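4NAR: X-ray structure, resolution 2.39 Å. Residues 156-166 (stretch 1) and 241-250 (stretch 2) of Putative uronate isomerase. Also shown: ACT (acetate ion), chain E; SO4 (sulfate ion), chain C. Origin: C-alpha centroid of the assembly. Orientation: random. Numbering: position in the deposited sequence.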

# COMPACT_ATOMS: atom_id res chain seq x y z
N SER A 156 -0.28 -4.29 -6.12
CA SER A 156 -1.46 -5.14 -5.91
C SER A 156 -2.77 -4.50 -6.37
O SER A 156 -3.72 -5.21 -6.72
CB SER A 156 -1.61 -5.56 -4.43
OG SER A 156 -0.48 -6.29 -3.97
N THR A 157 -2.85 -3.18 -6.35
CA THR A 157 -4.10 -2.50 -6.69
C THR A 157 -4.00 -1.55 -7.89
O THR A 157 -4.81 -0.63 -8.00
CB THR A 157 -4.65 -1.71 -5.49
OG1 THR A 157 -3.70 -0.70 -5.11
CG2 THR A 157 -4.91 -2.65 -4.30
N GLY A 158 -3.01 -1.77 -8.76
CA GLY A 158 -2.75 -0.88 -9.89
C GLY A 158 -2.25 0.47 -9.43
O GLY A 158 -1.13 0.88 -9.75
N PHE A 159 -3.08 1.17 -8.67
CA PHE A 159 -2.71 2.42 -8.02
C PHE A 159 -3.17 2.33 -6.57
O PHE A 159 -4.08 1.55 -6.27
CB PHE A 159 -3.40 3.61 -8.71
CG PHE A 159 -2.78 4.00 -10.03
CD1 PHE A 159 -1.70 4.88 -10.08
CD2 PHE A 159 -3.26 3.45 -11.24
CE1 PHE A 159 -1.09 5.22 -11.30
CE2 PHE A 159 -2.66 3.80 -12.48
CZ PHE A 159 -1.58 4.68 -12.50
N SER A 160 -2.56 3.11 -5.68
CA SER A 160 -3.07 3.22 -4.30
C SER A 160 -4.06 4.38 -4.22
O SER A 160 -4.29 5.08 -5.20
CB SER A 160 -1.93 3.46 -3.31
OG SER A 160 -1.21 4.63 -3.66
N GLY A 161 -4.65 4.58 -3.04
CA GLY A 161 -5.58 5.68 -2.86
C GLY A 161 -7.04 5.28 -3.02
O GLY A 161 -7.35 4.11 -3.27
N GLY A 162 -7.92 6.26 -2.89
CA GLY A 162 -9.34 5.97 -2.90
C GLY A 162 -9.71 4.87 -1.90
O GLY A 162 -9.24 4.88 -0.75
N LEU A 163 -10.52 3.92 -2.35
CA LEU A 163 -11.04 2.89 -1.46
C LEU A 163 -9.95 1.93 -0.93
O LEU A 163 -10.23 1.10 -0.05
CB LEU A 163 -12.18 2.14 -2.13
CG LEU A 163 -13.40 3.05 -2.34
CD1 LEU A 163 -14.41 2.42 -3.32
CD2 LEU A 163 -14.06 3.35 -0.97
N LYS A 164 -8.72 2.05 -1.43
CA LYS A 164 -7.66 1.21 -0.90
C LYS A 164 -7.41 1.53 0.59
O LYS A 164 -6.97 0.67 1.36
CB LYS A 164 -6.36 1.32 -1.71
CG LYS A 164 -5.39 0.16 -1.38
CD LYS A 164 -3.91 0.56 -1.55
CE LYS A 164 -2.95 -0.64 -1.27
NZ LYS A 164 -2.49 -0.71 0.16
N ILE A 165 -7.71 2.76 0.99
CA ILE A 165 -7.61 3.10 2.39
C ILE A 165 -8.63 2.34 3.25
O ILE A 165 -8.41 2.12 4.45
CB ILE A 165 -7.72 4.61 2.63
CG1 ILE A 165 -7.37 4.95 4.08
CG2 ILE A 165 -9.11 5.11 2.26
CD1 ILE A 165 -6.98 6.41 4.31
N VAL A 166 -9.76 1.94 2.66
CA VAL A 166 -10.72 1.14 3.42
C VAL A 166 -10.27 -0.33 3.40
O VAL A 166 -10.18 -0.97 4.44
CB VAL A 166 -12.15 1.26 2.85
CG1 VAL A 166 -13.12 0.40 3.67
CG2 VAL A 166 -12.61 2.72 2.81
C ACT E . -4.01 4.28 0.79
O ACT E . -3.88 3.60 -0.25
OXT ACT E . -4.20 5.49 0.59
CH3 ACT E . -3.93 3.65 2.15
S SO4 C . 0.94 0.27 0.72
O1 SO4 C . -0.19 0.96 0.05
O2 SO4 C . 0.79 0.39 2.18
O3 SO4 C . 1.00 -1.16 0.38
O4 SO4 C . 2.17 0.93 0.29
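Stretch 2 241-250: GYEGFLRAYE

Stretch 2 is helical, its backbone hydrogen bonds running in the i to i+4 pattern from Phe 245 N to Gly 241 O (3.0 Å) through Glu 250 N to Leu 246 O (3.1 Å), and the helix continues later in the chain. It packs on an irregular segment: stretch 1 passes through loop and turn into a short 3-10 segment at Leu 163 and Lys 164. The backbones come closest where Gly 162 CA lies 5.0 Å from Tyr 249 CA. From there the later part of stretch 1 meets Phe 245, Leu 246 and Tyr 242, whereas the earlier part follows the side chain of Tyr 249 out to its hydroxyl.

Gly 162 makes the close approach possible. Its positive phi (51°) favours glycine, and an ideal CB would point toward the helix and stand 3.0 Å from Tyr 249 CB, a clash. Gly 161 is also demanded by its own backbone, since at its angles a CB would jam against the preceding carbonyl oxygen.

Tyr 249, with chi1 t (170°) and chi2 72°, points its CA-to-CB bond toward stretch 1 and reaches along the loop. Ser 160 O lies near the plane of its ring, 3.8 Å from Tyr 249 CE1, and Phe 159 CB is 3.6 Å from Tyr 249 OH. A long aromatic side chain suits this position: its ring fills space beside the loop backbone, while its hydroxyl is hydrogen-bonded elsewhere in the structure. Phe 159 (chi1 m) starts toward the helix, but its ring leads away, so CB makes the contact.

Phe 245 also points toward stretch 1. Its chi1 of -101° lies between wells, and in this pose the ring offers both face and edge. Leu 163 CD2 sits over one face, 3.8 Å from the Phe 245 ring centroid and 21° off the normal, a CH-pi contact. At the edge, Gly 162 C is 3.4 Å from Phe 245 CD2, and Ile 165 CG2 is 4.0 Å from Phe 245 CE2.

Leu 163 leaves its backbone sideways, but chi1 m and chi2 t bring its end nearer the helix. The branched tip divides its contacts: CD2 covers Phe 245, while CD1 lies 3.7 Å from both Tyr 242 CE1 and Leu 246 CD1. Leu 246 starts away from stretch 1, yet its off-well chi1 (-93°) and chi2 (29°) accompany a tip that comes back to meet it.

No direct hydrogen bond joins the stretches. One water accepts from Leu 163 N at 2.9 Å and donates a weak bond to Phe 245 O at 3.3 Å.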

# COMPACT_ATOMS: atom_id res chain seq x y z
N GLY A 241 -18.74 10.53 -0.42
CA GLY A 241 -19.47 9.28 -0.59
C GLY A 241 -18.74 8.30 -1.50
O GLY A 241 -17.69 8.62 -2.08
N TYR A 242 -19.30 7.09 -1.60
CA TYR A 242 -18.74 6.04 -2.44
C TYR A 242 -18.36 6.54 -3.83
O TYR A 242 -17.20 6.39 -4.26
CB TYR A 242 -19.74 4.87 -2.52
CG TYR A 242 -19.33 3.74 -3.44
CD1 TYR A 242 -18.39 2.79 -3.03
CD2 TYR A 242 -19.89 3.61 -4.72
CE1 TYR A 242 -18.00 1.74 -3.87
CE2 TYR A 242 -19.51 2.55 -5.58
CZ TYR A 242 -18.56 1.63 -5.14
OH TYR A 242 -18.18 0.59 -5.97
N GLU A 243 -19.33 7.14 -4.53
CA GLU A 243 -19.10 7.61 -5.91
C GLU A 243 -18.00 8.67 -5.95
O GLU A 243 -17.28 8.79 -6.95
CB GLU A 243 -20.39 8.19 -6.52
CG GLU A 243 -21.54 7.21 -6.63
CD GLU A 243 -21.32 6.15 -7.71
OE1 GLU A 243 -20.30 6.24 -8.45
OE2 GLU A 243 -22.17 5.21 -7.81
N GLY A 244 -17.89 9.44 -4.86
CA GLY A 244 -16.85 10.44 -4.76
C GLY A 244 -15.48 9.79 -4.74
O GLY A 244 -14.53 10.29 -5.37
N PHE A 245 -15.37 8.68 -4.01
CA PHE A 245 -14.12 7.96 -3.87
C PHE A 245 -13.65 7.52 -5.25
O PHE A 245 -12.46 7.65 -5.59
CB PHE A 245 -14.31 6.73 -2.99
CG PHE A 245 -13.83 6.90 -1.58
CD1 PHE A 245 -14.71 7.28 -0.57
CD2 PHE A 245 -12.50 6.65 -1.26
CE1 PHE A 245 -14.26 7.42 0.73
CE2 PHE A 245 -12.04 6.78 0.05
CZ PHE A 245 -12.92 7.16 1.05
N LEU A 246 -14.59 6.99 -6.03
CA LEU A 246 -14.35 6.57 -7.41
C LEU A 246 -13.85 7.71 -8.31
O LEU A 246 -12.86 7.55 -9.03
CB LEU A 246 -15.61 5.91 -7.99
CG LEU A 246 -15.71 4.38 -7.87
CD1 LEU A 246 -14.97 3.83 -6.65
CD2 LEU A 246 -17.17 3.90 -7.84
N ARG A 247 -14.54 8.86 -8.28
CA ARG A 247 -14.14 10.02 -9.08
C ARG A 247 -12.75 10.55 -8.71
O ARG A 247 -11.88 10.73 -9.58
CB ARG A 247 -15.16 11.15 -8.93
CG ARG A 247 -16.53 10.89 -9.59
CD ARG A 247 -17.40 12.16 -9.54
NE ARG A 247 -17.75 12.50 -8.17
CZ ARG A 247 -18.86 12.08 -7.56
NH1 ARG A 247 -19.74 11.33 -8.22
NH2 ARG A 247 -19.11 12.42 -6.30
N ALA A 248 -12.55 10.81 -7.42
CA ALA A 248 -11.27 11.32 -6.91
C ALA A 248 -10.11 10.39 -7.24
O ALA A 248 -9.02 10.85 -7.60
CB ALA A 248 -11.35 11.58 -5.39
N TYR A 249 -10.36 9.08 -7.12
CA TYR A 249 -9.36 8.05 -7.48
C TYR A 249 -8.99 8.07 -8.96
O TYR A 249 -7.82 7.89 -9.31
CB TYR A 249 -9.86 6.64 -7.10
CG TYR A 249 -9.02 5.49 -7.65
CD1 TYR A 249 -7.77 5.21 -7.14
CD2 TYR A 249 -9.51 4.68 -8.67
CE1 TYR A 249 -7.00 4.16 -7.63
CE2 TYR A 249 -8.75 3.62 -9.18
CZ TYR A 249 -7.51 3.36 -8.65
OH TYR A 249 -6.76 2.30 -9.15
N GLU A 250 -9.98 8.25 -9.83
CA GLU A 250 -9.73 8.26 -11.27
C GLU A 250 -8.93 9.50 -11.69
O GLU A 250 -8.00 9.42 -12.50
CB GLU A 250 -11.04 8.15 -12.06
CG GLU A 250 -11.47 6.72 -12.23
CD GLU A 250 -12.97 6.57 -12.51
OE1 GLU A 250 -13.71 7.59 -12.46
OE2 GLU A 250 -13.39 5.42 -12.78
O HOH W 1 -11.51 4.51 -5.02